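Local coordinates for protein probable alginate O-acetylase AlgJ (Pseudomonas putida, PDB 4O8V) that probably adds acetyl groups to the O-2 and O-3 positions of alginate mannuronate residues as part of an inner-membrane complex, at residues D16-S21 with R66-Y71; F116-T121 with L180-N185; T154-T159 with Q187-R192; T217-N222 with E273-Y278. All coordinates share one frame; numbering follows the deposited sequence.

Contacts 2 and 4 hold two members of the presumed catalytic triad, and contact 3 lies apart on the surface. Asp120 in contact 2 and Ser218 in contact 4 have their side chains about 7 Å apart, with His122 hydrogen-bonded to both, ND1 to Asp120 OD1 and NE2 to Ser218 OG, as in SGNH hydrolases. These two contacts also meet in a weak hydrogen bond between Thr121 O and Tyr219 OH. Contact 1 touches contact 2, their centres about 10 Å apart, where Ala182 N lies 3.0 Å from Gln17 OE1, and reaches contact 4 by an Arg66 NH2 to Glu276 OE1 salt bridge of 2.8 Å. Strand 184-193 runs from contact 2 into contact 3, centres about 19 Å apart.

Contact 1 (D16-S21 with R66-Y71)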
loop_
_atom_site.group_PDB
_atom_site.type_symbol
_atom_site.label_atom_id
_atom_site.label_comp_id
_atom_site.label_asym_id
_atom_site.label_seq_id
_atom_site.Cartn_x
_atom_site.Cartn_y
_atom_site.Cartn_z
ATOM N N ASP A 16 -24.760 5.839 0.245
ATOM C CA ASP A 16 -25.010 4.393 0.175
ATOM C C ASP A 16 -24.238 3.611 1.252
ATOM O O ASP A 16 -23.750 2.492 1.000
ATOM C CB ASP A 16 -24.653 3.837 -1.229
ATOM C CG ASP A 16 -25.695 4.188 -2.294
ATOM O OD1 ASP A 16 -26.644 4.958 -1.994
ATOM O OD2 ASP A 16 -25.565 3.692 -3.440
ATOM N N GLN A 17 -24.145 4.192 2.449
ATOM C CA GLN A 17 -23.463 3.564 3.588
ATOM C C GLN A 17 -21.974 3.243 3.296
ATOM O O GLN A 17 -21.417 2.277 3.819
ATOM C CB GLN A 17 -24.213 2.287 4.048
ATOM C CG GLN A 17 -25.685 2.546 4.481
ATOM C CD GLN A 17 -26.224 1.573 5.544
ATOM O OE1 GLN A 17 -26.100 0.348 5.432
ATOM N NE2 GLN A 17 -26.856 2.132 6.578
ATOM N N TRP A 18 -21.329 4.082 2.483
ATOM C CA TRP A 18 -19.863 4.021 2.313
ATOM C C TRP A 18 -19.192 4.875 3.408
ATOM O O TRP A 18 -19.737 5.908 3.802
ATOM C CB TRP A 18 -19.463 4.541 0.925
ATOM C CG TRP A 18 -19.562 3.500 -0.161
ATOM C CD1 TRP A 18 -20.704 2.965 -0.715
ATOM C CD2 TRP A 18 -18.468 2.862 -0.805
ATOM N NE1 TRP A 18 -20.365 2.005 -1.653
ATOM C CE2 TRP A 18 -18.998 1.948 -1.738
ATOM C CE3 TRP A 18 -17.075 2.984 -0.689
ATOM C CZ2 TRP A 18 -18.179 1.135 -2.539
ATOM C CZ3 TRP A 18 -16.269 2.185 -1.492
ATOM C CH2 TRP A 18 -16.823 1.278 -2.401
ATOM N N LEU A 19 -18.016 4.455 3.865
ATOM C CA LEU A 19 -17.226 5.190 4.855
ATOM C C LEU A 19 -15.855 5.471 4.277
ATOM O O LEU A 19 -15.334 4.643 3.564
ATOM C CB LEU A 19 -17.060 4.377 6.130
ATOM C CG LEU A 19 -18.347 3.911 6.791
ATOM C CD1 LEU A 19 -17.989 3.029 8.002
ATOM C CD2 LEU A 19 -19.150 5.120 7.219
ATOM N N PHE A 20 -15.255 6.601 4.622
ATOM C CA PHE A 20 -13.885 6.885 4.182
ATOM C C PHE A 20 -13.029 7.281 5.379
ATOM O O PHE A 20 -13.552 7.754 6.394
ATOM C CB PHE A 20 -13.862 8.006 3.142
ATOM C CG PHE A 20 -14.602 7.688 1.860
ATOM C CD1 PHE A 20 -13.955 7.085 0.800
ATOM C CD2 PHE A 20 -15.939 8.027 1.708
ATOM C CE1 PHE A 20 -14.642 6.809 -0.404
ATOM C CE2 PHE A 20 -16.634 7.745 0.512
ATOM C CZ PHE A 20 -15.977 7.138 -0.540
ATOM N N SER A 21 -11.716 7.070 5.266
ATOM C CA SER A 21 -10.763 7.606 6.241
ATOM C C SER A 21 -10.635 9.108 6.077
ATOM O O SER A 21 -10.428 9.584 4.958
ATOM C CB SER A 21 -9.376 6.983 6.053
ATOM O OG SER A 21 -8.436 7.697 6.840
ATOM N N ARG A 66 -10.416 8.629 -3.984
ATOM C CA ARG A 66 -10.102 8.972 -5.372
ATOM C C ARG A 66 -10.683 7.940 -6.332
ATOM O O ARG A 66 -11.123 8.282 -7.420
ATOM C CB ARG A 66 -8.567 9.067 -5.579
ATOM C CG ARG A 66 -8.160 9.432 -7.003
ATOM C CD ARG A 66 -6.623 9.541 -7.185
ATOM N NE ARG A 66 -5.955 10.310 -6.130
ATOM C CZ ARG A 66 -5.972 11.636 -6.027
ATOM N NH1 ARG A 66 -6.671 12.375 -6.893
ATOM N NH2 ARG A 66 -5.311 12.231 -5.035
ATOM N N VAL A 67 -10.667 6.675 -5.928
ATOM C CA VAL A 67 -11.140 5.601 -6.782
ATOM C C VAL A 67 -12.671 5.524 -6.757
ATOM O O VAL A 67 -13.290 5.207 -7.772
ATOM C CB VAL A 67 -10.536 4.237 -6.371
ATOM C CG1 VAL A 67 -11.111 3.104 -7.226
ATOM C CG2 VAL A 67 -9.007 4.272 -6.484
ATOM N N TYR A 68 -13.272 5.819 -5.602
ATOM C CA TYR A 68 -14.744 5.810 -5.462
ATOM C C TYR A 68 -15.340 7.197 -5.177
ATOM O O TYR A 68 -16.137 7.383 -4.252
ATOM C CB TYR A 68 -15.143 4.787 -4.376
ATOM C CG TYR A 68 -15.088 3.377 -4.914
ATOM C CD1 TYR A 68 -16.117 2.896 -5.732
ATOM C CD2 TYR A 68 -13.990 2.539 -4.657
ATOM C CE1 TYR A 68 -16.071 1.619 -6.266
ATOM C CE2 TYR A 68 -13.931 1.244 -5.192
ATOM C CZ TYR A 68 -14.973 0.797 -6.004
ATOM O OH TYR A 68 -14.924 -0.468 -6.555
ATOM N N THR A 69 -15.004 8.170 -6.017
ATOM C CA THR A 69 -15.540 9.528 -5.856
ATOM C C THR A 69 -17.056 9.568 -5.967
ATOM O O THR A 69 -17.708 10.503 -5.473
ATOM C CB THR A 69 -14.974 10.500 -6.901
ATOM O OG1 THR A 69 -15.379 10.078 -8.208
ATOM C CG2 THR A 69 -13.466 10.524 -6.839
ATOM N N GLU A 70 -17.627 8.554 -6.608
ATOM C CA GLU A 70 -19.064 8.564 -6.839
ATOM C C GLU A 70 -19.825 8.287 -5.544
ATOM O O GLU A 70 -21.038 8.491 -5.481
ATOM C CB GLU A 70 -19.458 7.550 -7.931
ATOM C CG GLU A 70 -19.226 6.086 -7.583
ATOM C CD GLU A 70 -17.895 5.552 -8.136
ATOM O OE1 GLU A 70 -16.887 6.298 -8.125
ATOM O OE2 GLU A 70 -17.869 4.389 -8.597
ATOM N N TYR A 71 -19.117 7.836 -4.512
ATOM C CA TYR A 71 -19.765 7.587 -3.223
ATOM C C TYR A 71 -19.391 8.634 -2.181
ATOM O O TYR A 71 -19.705 8.483 -1.006
ATOM C CB TYR A 71 -19.428 6.177 -2.711
ATOM C CG TYR A 71 -20.025 5.100 -3.593
ATOM C CD1 TYR A 71 -21.390 5.051 -3.830
ATOM C CD2 TYR A 71 -19.215 4.141 -4.200
ATOM C CE1 TYR A 71 -21.943 4.075 -4.645
ATOM C CE2 TYR A 71 -19.755 3.164 -5.024
ATOM C CZ TYR A 71 -21.118 3.142 -5.244
ATOM O OH TYR A 71 -21.673 2.171 -6.047
HETATM O O HOH W 1 -24.332 1.563 -4.512
#
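Between the run into strand 19-21 and the 3-10 turn after helix 64-67, the backbones come nearest at Trp18 and Tyr71, CA atoms 6.6 Å apart. No direct hydrogen bond joins the segments; Trp18, Tyr68 and Tyr71 form an aromatic cluster across them. The five-membered ring of Trp18 makes an offset stack on the Tyr71 ring, centroids 3.8 Å apart and planes 10° from parallel. Trp18 NE1 sits over the centre of the tyrosine ring, while CG of Glu70 lies over the rim of the opposite face. Trp18 CH2 lies over the centre of the Tyr68 ring, 3.7 Å from Tyr68 CG, planes inclined by 34°. The Tyr68 hydroxyl is hydrogen-bonded to Val115 N. Phe20 turns its edge to the Tyr71 carbonyl, CE2 3.5 Å from O. An alanine at Trp18 would probably leave both tyrosine faces without their indole, and Tyr71 freer to turn. A water bridges Asp16 OD2 and Tyr71 OH. Stacking thus carries the direct contact, the polar groups meeting through solvent.

Contact 2 (F116-T121 with L180-N185)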
loop_
_atom_site.group_PDB
_atom_site.type_symbol
_atom_site.label_atom_id
_atom_site.label_comp_id
_atom_site.label_asym_id
_atom_site.label_seq_id
_atom_site.Cartn_x
_atom_site.Cartn_y
_atom_site.Cartn_z
ATOM N N PHE A 116 -12.301 -1.680 -3.670
ATOM C CA PHE A 116 -12.142 -1.388 -2.235
ATOM C C PHE A 116 -13.405 -1.821 -1.495
ATOM O O PHE A 116 -14.495 -1.872 -2.094
ATOM C CB PHE A 116 -11.929 0.113 -1.944
ATOM C CG PHE A 116 -10.551 0.626 -2.272
ATOM C CD1 PHE A 116 -10.222 0.956 -3.580
ATOM C CD2 PHE A 116 -9.619 0.841 -1.262
ATOM C CE1 PHE A 116 -8.980 1.442 -3.893
ATOM C CE2 PHE A 116 -8.367 1.334 -1.562
ATOM C CZ PHE A 116 -8.042 1.633 -2.878
ATOM N N LEU A 117 -13.268 -2.103 -0.203
ATOM C CA LEU A 117 -14.421 -2.405 0.656
ATOM C C LEU A 117 -15.246 -1.142 0.893
ATOM O O LEU A 117 -14.697 -0.048 0.917
ATOM C CB LEU A 117 -13.952 -2.980 2.000
ATOM C CG LEU A 117 -13.279 -4.358 1.954
ATOM C CD1 LEU A 117 -12.438 -4.551 3.187
ATOM C CD2 LEU A 117 -14.301 -5.429 1.893
ATOM N N ARG A 118 -16.553 -1.293 1.070
ATOM C CA ARG A 118 -17.432 -0.139 1.347
ATOM C C ARG A 118 -17.185 0.528 2.726
ATOM O O ARG A 118 -17.207 1.761 2.835
ATOM C CB ARG A 118 -18.904 -0.579 1.210
ATOM C CG ARG A 118 -19.950 0.499 1.554
ATOM C CD ARG A 118 -21.378 0.032 1.200
ATOM N NE ARG A 118 -21.621 -1.345 1.605
ATOM C CZ ARG A 118 -21.893 -1.728 2.847
ATOM N NH1 ARG A 118 -21.984 -0.831 3.819
ATOM N NH2 ARG A 118 -22.085 -3.016 3.113
ATOM N N THR A 119 -16.931 -0.270 3.766
ATOM C CA THR A 119 -16.841 0.255 5.126
ATOM C C THR A 119 -15.446 0.176 5.740
ATOM O O THR A 119 -15.274 0.348 6.943
ATOM C CB THR A 119 -17.805 -0.473 6.056
ATOM O OG1 THR A 119 -17.350 -1.816 6.264
ATOM C CG2 THR A 119 -19.223 -0.492 5.446
ATOM N N ASP A 120 -14.451 -0.078 4.902
ATOM C CA ASP A 120 -13.089 -0.344 5.378
ATOM C C ASP A 120 -12.111 0.461 4.517
ATOM O O ASP A 120 -12.438 0.809 3.385
ATOM C CB ASP A 120 -12.827 -1.855 5.299
ATOM C CG ASP A 120 -11.495 -2.292 5.938
ATOM O OD1 ASP A 120 -10.440 -2.153 5.279
ATOM O OD2 ASP A 120 -11.532 -2.813 7.085
ATOM N N THR A 121 -10.933 0.780 5.040
ATOM C CA THR A 121 -9.954 1.540 4.265
ATOM C C THR A 121 -9.337 0.729 3.127
ATOM O O THR A 121 -8.794 1.299 2.181
ATOM C CB THR A 121 -8.783 2.049 5.149
ATOM O OG1 THR A 121 -8.096 0.923 5.695
ATOM C CG2 THR A 121 -9.306 2.943 6.262
ATOM N N LEU A 180 -25.246 1.806 12.394
ATOM C CA LEU A 180 -24.034 1.338 11.703
ATOM C C LEU A 180 -24.359 0.889 10.289
ATOM O O LEU A 180 -25.424 0.326 10.060
ATOM C CB LEU A 180 -23.380 0.177 12.461
ATOM C CG LEU A 180 -22.881 0.493 13.874
ATOM C CD1 LEU A 180 -22.577 -0.793 14.638
ATOM C CD2 LEU A 180 -21.644 1.380 13.789
ATOM N N PRO A 181 -23.444 1.130 9.337
ATOM C CA PRO A 181 -23.636 0.613 7.976
ATOM C C PRO A 181 -23.637 -0.912 7.946
ATOM O O PRO A 181 -23.076 -1.549 8.839
ATOM C CB PRO A 181 -22.430 1.170 7.211
ATOM C CG PRO A 181 -21.395 1.373 8.261
ATOM C CD PRO A 181 -22.152 1.827 9.474
ATOM N N ALA A 182 -24.316 -1.489 6.960
ATOM C CA ALA A 182 -24.254 -2.932 6.746
ATOM C C ALA A 182 -22.792 -3.380 6.621
ATOM O O ALA A 182 -21.986 -2.695 5.992
ATOM C CB ALA A 182 -25.043 -3.334 5.487
ATOM N N PRO A 183 -22.444 -4.517 7.229
ATOM C CA PRO A 183 -21.100 -5.060 7.015
ATOM C C PRO A 183 -20.823 -5.316 5.541
ATOM O O PRO A 183 -21.756 -5.623 4.785
ATOM C CB PRO A 183 -21.121 -6.378 7.791
ATOM C CG PRO A 183 -22.239 -6.245 8.756
ATOM C CD PRO A 183 -23.255 -5.363 8.121
ATOM N N ASP A 184 -19.558 -5.201 5.137
ATOM C CA ASP A 184 -19.123 -5.707 3.839
ATOM C C ASP A 184 -19.261 -7.221 3.793
ATOM O O ASP A 184 -19.468 -7.863 4.819
ATOM C CB ASP A 184 -17.648 -5.347 3.561
ATOM C CG ASP A 184 -17.472 -3.933 3.043
ATOM O OD1 ASP A 184 -17.588 -3.717 1.810
ATOM O OD2 ASP A 184 -17.176 -3.041 3.861
ATOM N N ASN A 185 -19.122 -7.781 2.595
ATOM C CA ASN A 185 -18.902 -9.211 2.443
ATOM C C ASN A 185 -17.460 -9.410 2.030
ATOM O O ASN A 185 -16.910 -8.584 1.298
ATOM C CB ASN A 185 -19.852 -9.816 1.412
ATOM C CG ASN A 185 -21.229 -10.093 1.985
ATOM O OD1 ASN A 185 -21.380 -10.353 3.183
ATOM N ND2 ASN A 185 -22.243 -10.060 1.129
#
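Asp184 grips two successive backbone amides with one carboxylate: OD1 accepts from Arg118 N at 2.7 Å and OD2 from Thr119 N at 2.8 Å, each through its syn lone pair. The amides belong to the loop of the SGNH hydrolase-like fold that carries Asp120, an active-site residue by similarity. OD2 has a second donor in Thr119 OG1, 2.7 Å away, which meets it tip to tip and nearly in line with the C-O bond. The Thr119 first torsion of 70° sets OG1 between its own N and carbonyl carbon, within reach of that oxygen. Leu117 CD2 packs 3.7 Å from Asp184 CG.

Arg118 reaches the residues just before Asp184, its chain bent at chi3 (44°), which sets NE; the guanidinium edge meets Ala182 O. NH1 and NH2 each lie 2.9 Å from Ala182 O, both gripping that one oxygen, NH1 near the carbonyl plane and NH2 well above it; NH2 adds a weak bond to Pro183 O. In the second shell, Gln17 O accepts from Arg118 NH1, and Lys64 NZ bonds the carbonyls of Leu117 and Asp120. Asp120 OD1 is hydrogen-bonded to His122 ND1. Thr119 CG2 rests 4.0 Å from Pro181 CG.

Contact 3 (T154-T159 with Q187-R192); sequences TEAGNT and QKRTTR
Thr191 OG1 donates to Thr154 OG1 across 2.6 Å, where the two side chains cross, on the same side of the sheet as Ala156 and Gln187. In both residues OG1 stands anti to the carbonyl carbon, and each hydroxyl has a further partner, Gln233 OE1 for Thr154 and Asn226 ND2 for Thr191. On the other face, Glu155 OE2 is held by Arg192 in a salt bridge, NH2 at 3.0 Å and NE adding a weak bond. The carboxylate stands almost perpendicular to the guanidinium, 82° between planes, and meets the guanidinium edge on the anti side of OE2.

Strands 152-162 and 184-193 form a two-stranded antiparallel sheet, and within these segments their axes approach to 4.6 Å. Glu155 and Thr190 make a hydrogen-bonded pair, Glu155 N to Thr190 O at 2.8 Å. A beta bulge then shifts the register by one, between the pairs Ala156 with Arg189 and Thr159 with Gln187. There Gly157 N hydrogen-bonds to Lys188 O at 2.7 Å and Lys188 N to Asn158 O at 2.9 Å. NE2 of the extended Gln187 chain lies 3.7 Å from Ala156 CB. A water joins Gln187 NE2 to Gly157 O and Thr159 OG1.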
loop_
_atom_site.group_PDB
_atom_site.type_symbol
_atom_site.label_atom_id
_atom_site.label_comp_id
_atom_site.label_asym_id
_atom_site.label_seq_id
_atom_site.Cartn_x
_atom_site.Cartn_y
_atom_site.Cartn_z
ATOM N N THR A 154 -3.999 -19.871 -6.457
ATOM C CA THR A 154 -4.863 -19.163 -5.507
ATOM C C THR A 154 -6.241 -19.787 -5.537
ATOM O O THR A 154 -6.796 -19.983 -6.609
ATOM C CB THR A 154 -4.952 -17.657 -5.837
ATOM O OG1 THR A 154 -3.659 -17.063 -5.649
ATOM C CG2 THR A 154 -5.983 -16.946 -4.939
ATOM N N GLU A 155 -6.764 -20.162 -4.373
ATOM C CA GLU A 155 -8.097 -20.754 -4.309
ATOM C C GLU A 155 -9.049 -19.822 -3.568
ATOM O O GLU A 155 -8.701 -19.238 -2.536
ATOM C CB GLU A 155 -8.066 -22.118 -3.618
ATOM C CG GLU A 155 -7.311 -23.204 -4.387
ATOM C CD GLU A 155 -7.363 -24.560 -3.693
ATOM O OE1 GLU A 155 -7.973 -24.645 -2.602
ATOM O OE2 GLU A 155 -6.797 -25.538 -4.236
ATOM N N ALA A 156 -10.252 -19.682 -4.099
ATOM C CA ALA A 156 -11.262 -18.849 -3.474
ATOM C C ALA A 156 -12.087 -19.717 -2.550
ATOM O O ALA A 156 -12.611 -20.750 -2.977
ATOM C CB ALA A 156 -12.139 -18.201 -4.524
ATOM N N GLY A 157 -12.187 -19.314 -1.289
ATOM C CA GLY A 157 -12.990 -20.044 -0.326
ATOM C C GLY A 157 -14.378 -19.436 -0.151
ATOM O O GLY A 157 -14.970 -18.919 -1.093
ATOM N N ASN A 158 -14.894 -19.497 1.067
ATOM C CA ASN A 158 -16.242 -19.017 1.334
ATOM C C ASN A 158 -16.274 -17.498 1.460
ATOM O O ASN A 158 -15.245 -16.856 1.620
ATOM C CB ASN A 158 -16.795 -19.672 2.600
ATOM C CG ASN A 158 -17.006 -21.161 2.436
ATOM O OD1 ASN A 158 -17.165 -21.661 1.314
ATOM N ND2 ASN A 158 -16.999 -21.887 3.553
ATOM N N THR A 159 -17.475 -16.931 1.370
ATOM C CA THR A 159 -17.683 -15.509 1.614
ATOM C C THR A 159 -18.509 -15.348 2.898
ATOM O O THR A 159 -19.453 -16.118 3.121
ATOM C CB THR A 159 -18.420 -14.850 0.425
ATOM O OG1 THR A 159 -17.581 -14.871 -0.740
ATOM C CG2 THR A 159 -18.837 -13.414 0.748
ATOM N N GLN A 187 -14.600 -12.380 0.662
ATOM C CA GLN A 187 -14.278 -13.713 0.184
ATOM C C GLN A 187 -12.885 -14.125 0.668
ATOM O O GLN A 187 -11.920 -13.389 0.508
ATOM C CB GLN A 187 -14.325 -13.786 -1.344
ATOM C CG GLN A 187 -14.110 -15.189 -1.861
ATOM C CD GLN A 187 -14.115 -15.273 -3.374
ATOM O OE1 GLN A 187 -13.288 -14.653 -4.048
ATOM N NE2 GLN A 187 -15.037 -16.054 -3.912
ATOM N N LYS A 188 -12.799 -15.286 1.294
ATOM C CA LYS A 188 -11.505 -15.821 1.691
ATOM C C LYS A 188 -10.723 -16.218 0.441
ATOM O O LYS A 188 -11.261 -16.887 -0.435
ATOM C CB LYS A 188 -11.679 -17.043 2.610
ATOM C CG LYS A 188 -10.361 -17.551 3.186
ATOM C CD LYS A 188 -10.537 -18.882 3.901
ATOM C CE LYS A 188 -9.199 -19.456 4.329
ATOM N NZ LYS A 188 -8.350 -18.430 4.997
ATOM N N ARG A 189 -9.456 -15.826 0.344
ATOM C CA ARG A 189 -8.631 -16.308 -0.767
ATOM C C ARG A 189 -7.225 -16.603 -0.294
ATOM O O ARG A 189 -6.573 -15.747 0.315
ATOM C CB ARG A 189 -8.619 -15.299 -1.919
ATOM C CG ARG A 189 -9.726 -15.565 -2.944
ATOM C CD ARG A 189 -10.080 -14.327 -3.762
ATOM N NE ARG A 189 -8.900 -13.689 -4.334
ATOM C CZ ARG A 189 -8.362 -13.996 -5.509
ATOM N NH1 ARG A 189 -8.888 -14.952 -6.273
ATOM N NH2 ARG A 189 -7.287 -13.338 -5.922
ATOM N N THR A 190 -6.782 -17.826 -0.569
ATOM C CA THR A 190 -5.498 -18.334 -0.114
ATOM C C THR A 190 -4.640 -18.827 -1.283
ATOM O O THR A 190 -5.146 -19.404 -2.244
ATOM C CB THR A 190 -5.691 -19.469 0.904
ATOM O OG1 THR A 190 -6.531 -20.472 0.340
ATOM C CG2 THR A 190 -6.372 -18.946 2.166
ATOM N N THR A 191 -3.330 -18.613 -1.179
ATOM C CA THR A 191 -2.402 -18.952 -2.247
ATOM C C THR A 191 -1.378 -19.964 -1.750
ATOM O O THR A 191 -0.856 -19.828 -0.648
ATOM C CB THR A 191 -1.681 -17.696 -2.765
ATOM O OG1 THR A 191 -2.657 -16.751 -3.243
ATOM C CG2 THR A 191 -0.691 -18.055 -3.888
ATOM N N ARG A 192 -1.107 -20.982 -2.557
ATOM C CA ARG A 192 -0.148 -22.009 -2.188
ATOM C C ARG A 192 0.772 -22.314 -3.365
ATOM O O ARG A 192 0.355 -22.223 -4.519
ATOM C CB ARG A 192 -0.882 -23.276 -1.751
ATOM C CG ARG A 192 -1.754 -23.849 -2.859
ATOM C CD ARG A 192 -2.650 -24.984 -2.400
ATOM N NE ARG A 192 -3.579 -25.374 -3.458
ATOM C CZ ARG A 192 -3.261 -26.166 -4.479
ATOM N NH1 ARG A 192 -2.030 -26.663 -4.586
ATOM N NH2 ARG A 192 -4.173 -26.464 -5.396
HETATM O O HOH W 2 -9.158 -20.002 0.339
HETATM O O HOH W 3 -17.108 -17.373 -2.004
#

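Contact 4 (T217-N222 with E273-Y278); sequences TSYSAN and EFPERY
Tyr219 OH lies at the guanidinium edge of Arg277, the guanidinium and ring planes 58° apart, and accepts a weak 3.4 Å bond from NH1. Tyr278 CE2 covers one guanidinium face, and Arg277 NE salt-bridges Glu23. The Tyr219 ring packs edge-to-face with His122 and Trp123, with Thr217 OG1 at its edge and CD1 3.6 Å from Pro275 CG. Glu273, on strand 269-275 of the parallel sheet, bends at chi2 (-99°) and brings its carboxylate to the start of helix 218-221. OE2 takes Thr217 OG1 at 2.6 Å through its syn lone pair. OE1 is gripped twice, by Thr217 N at 2.7 Å on the syn side, 34° out of the carboxylate plane, and Ser220 OG at 2.7 Å on the anti side. Thr217 is also the N-cap, OG1 accepting from Tyr219 N. An alanine at Glu273 would probably leave Thr217 N and both hydroxyls without their acceptor. The buried carboxylate, near a helix N-terminus, is likely charged and probably steadies the helix start carrying Ser218, the nucleophile by similarity.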
loop_
_atom_site.group_PDB
_atom_site.type_symbol
_atom_site.label_atom_id
_atom_site.label_comp_id
_atom_site.label_asym_id
_atom_site.label_seq_id
_atom_site.Cartn_x
_atom_site.Cartn_y
_atom_site.Cartn_z
ATOM N N THR A 217 2.165 -1.604 4.644
ATOM C CA THR A 217 1.240 -1.333 5.729
ATOM C C THR A 217 0.282 -2.500 5.901
ATOM O O THR A 217 0.567 -3.634 5.485
ATOM C CB THR A 217 0.399 -0.045 5.466
ATOM O OG1 THR A 217 -0.480 -0.289 4.360
ATOM C CG2 THR A 217 1.306 1.141 5.133
ATOM N N SER A 218 -0.836 -2.229 6.569
ATOM C CA SER A 218 -1.900 -3.224 6.695
ATOM C C SER A 218 -2.450 -3.657 5.336
ATOM O O SER A 218 -3.026 -4.751 5.233
ATOM C CB SER A 218 -3.029 -2.672 7.583
ATOM O OG SER A 218 -3.507 -1.431 7.102
ATOM N N TYR A 219 -2.280 -2.842 4.287
ATOM C CA TYR A 219 -2.678 -3.292 2.930
ATOM C C TYR A 219 -1.928 -4.575 2.570
ATOM O O TYR A 219 -2.460 -5.461 1.873
ATOM C CB TYR A 219 -2.417 -2.225 1.849
ATOM C CG TYR A 219 -3.418 -1.094 1.819
ATOM C CD1 TYR A 219 -3.254 0.009 2.652
ATOM C CD2 TYR A 219 -4.541 -1.129 0.968
ATOM C CE1 TYR A 219 -4.165 1.062 2.647
ATOM C CE2 TYR A 219 -5.470 -0.057 0.949
ATOM C CZ TYR A 219 -5.269 1.026 1.789
ATOM O OH TYR A 219 -6.167 2.071 1.808
ATOM N N SER A 220 -0.705 -4.694 3.087
ATOM C CA SER A 220 0.171 -5.831 2.774
ATOM C C SER A 220 0.278 -6.830 3.907
ATOM O O SER A 220 0.552 -7.999 3.668
ATOM C CB SER A 220 1.595 -5.343 2.438
ATOM O OG SER A 220 1.610 -4.582 1.248
ATOM N N ALA A 221 0.123 -6.366 5.148
ATOM C CA ALA A 221 0.306 -7.252 6.291
ATOM C C ALA A 221 -0.907 -8.111 6.579
ATOM O O ALA A 221 -0.784 -9.177 7.158
ATOM C CB ALA A 221 0.667 -6.440 7.560
ATOM N N ASN A 222 -2.084 -7.629 6.216
ATOM C CA ASN A 222 -3.323 -8.312 6.579
ATOM C C ASN A 222 -3.647 -9.435 5.569
ATOM O O ASN A 222 -3.889 -9.158 4.397
ATOM C CB ASN A 222 -4.479 -7.277 6.652
ATOM C CG ASN A 222 -5.732 -7.846 7.265
ATOM O OD1 ASN A 222 -6.001 -9.039 7.134
ATOM N ND2 ASN A 222 -6.514 -6.990 7.951
ATOM N N GLU A 273 4.844 -1.054 -0.681
ATOM C CA GLU A 273 3.464 -0.578 -0.752
ATOM C C GLU A 273 3.293 0.656 0.148
ATOM O O GLU A 273 3.594 0.633 1.349
ATOM C CB GLU A 273 2.508 -1.714 -0.380
ATOM C CG GLU A 273 1.095 -1.257 -0.069
ATOM C CD GLU A 273 0.833 -1.150 1.429
ATOM O OE1 GLU A 273 1.147 -2.115 2.177
ATOM O OE2 GLU A 273 0.284 -0.113 1.864
ATOM N N PHE A 274 2.847 1.750 -0.467
ATOM C CA PHE A 274 2.878 3.086 0.128
ATOM C C PHE A 274 1.602 3.821 -0.303
ATOM O O PHE A 274 1.553 4.407 -1.384
ATOM C CB PHE A 274 4.149 3.840 -0.336
ATOM C CG PHE A 274 4.522 5.035 0.519
ATOM C CD1 PHE A 274 3.597 6.032 0.806
ATOM C CD2 PHE A 274 5.823 5.158 1.043
ATOM C CE1 PHE A 274 3.962 7.145 1.585
ATOM C CE2 PHE A 274 6.188 6.254 1.838
ATOM C CZ PHE A 274 5.252 7.246 2.116
ATOM N N PRO A 275 0.552 3.772 0.523
ATOM C CA PRO A 275 -0.698 4.430 0.131
ATOM C C PRO A 275 -0.528 5.962 0.037
ATOM O O PRO A 275 0.206 6.544 0.840
ATOM C CB PRO A 275 -1.674 4.046 1.263
ATOM C CG PRO A 275 -1.074 2.768 1.860
ATOM C CD PRO A 275 0.429 3.048 1.798
ATOM N N GLU A 276 -1.189 6.603 -0.921
ATOM C CA GLU A 276 -0.903 8.011 -1.200
ATOM C C GLU A 276 -1.119 8.951 -0.004
ATOM O O GLU A 276 -0.359 9.899 0.173
ATOM C CB GLU A 276 -1.723 8.498 -2.404
ATOM C CG GLU A 276 -3.228 8.576 -2.170
ATOM C CD GLU A 276 -3.962 9.426 -3.204
ATOM O OE1 GLU A 276 -3.995 10.670 -3.063
ATOM O OE2 GLU A 276 -4.539 8.852 -4.146
ATOM N N ARG A 277 -2.119 8.680 0.837
ATOM C CA ARG A 277 -2.466 9.598 1.914
ATOM C C ARG A 277 -1.361 9.763 2.958
ATOM O O ARG A 277 -1.397 10.703 3.738
ATOM C CB ARG A 277 -3.752 9.143 2.619
ATOM C CG ARG A 277 -3.577 7.930 3.559
ATOM C CD ARG A 277 -4.960 7.497 4.077
ATOM N NE ARG A 277 -4.946 6.515 5.164
ATOM C CZ ARG A 277 -5.156 5.213 4.980
ATOM N NH1 ARG A 277 -5.346 4.745 3.753
ATOM N NH2 ARG A 277 -5.161 4.378 6.014
ATOM N N TYR A 278 -0.397 8.845 2.976
ATOM C CA TYR A 278 0.698 8.914 3.948
ATOM C C TYR A 278 1.801 9.890 3.555
ATOM O O TYR A 278 2.640 10.226 4.384
ATOM C CB TYR A 278 1.331 7.530 4.165
ATOM C CG TYR A 278 0.460 6.574 4.950
ATOM C CD1 TYR A 278 0.328 6.693 6.336
ATOM C CD2 TYR A 278 -0.241 5.563 4.304
ATOM C CE1 TYR A 278 -0.482 5.821 7.054
ATOM C CE2 TYR A 278 -1.048 4.694 5.007
ATOM C CZ TYR A 278 -1.165 4.820 6.379
ATOM O OH TYR A 278 -1.977 3.936 7.067
HETATM O O HOH W 4 -2.669 1.613 5.651
#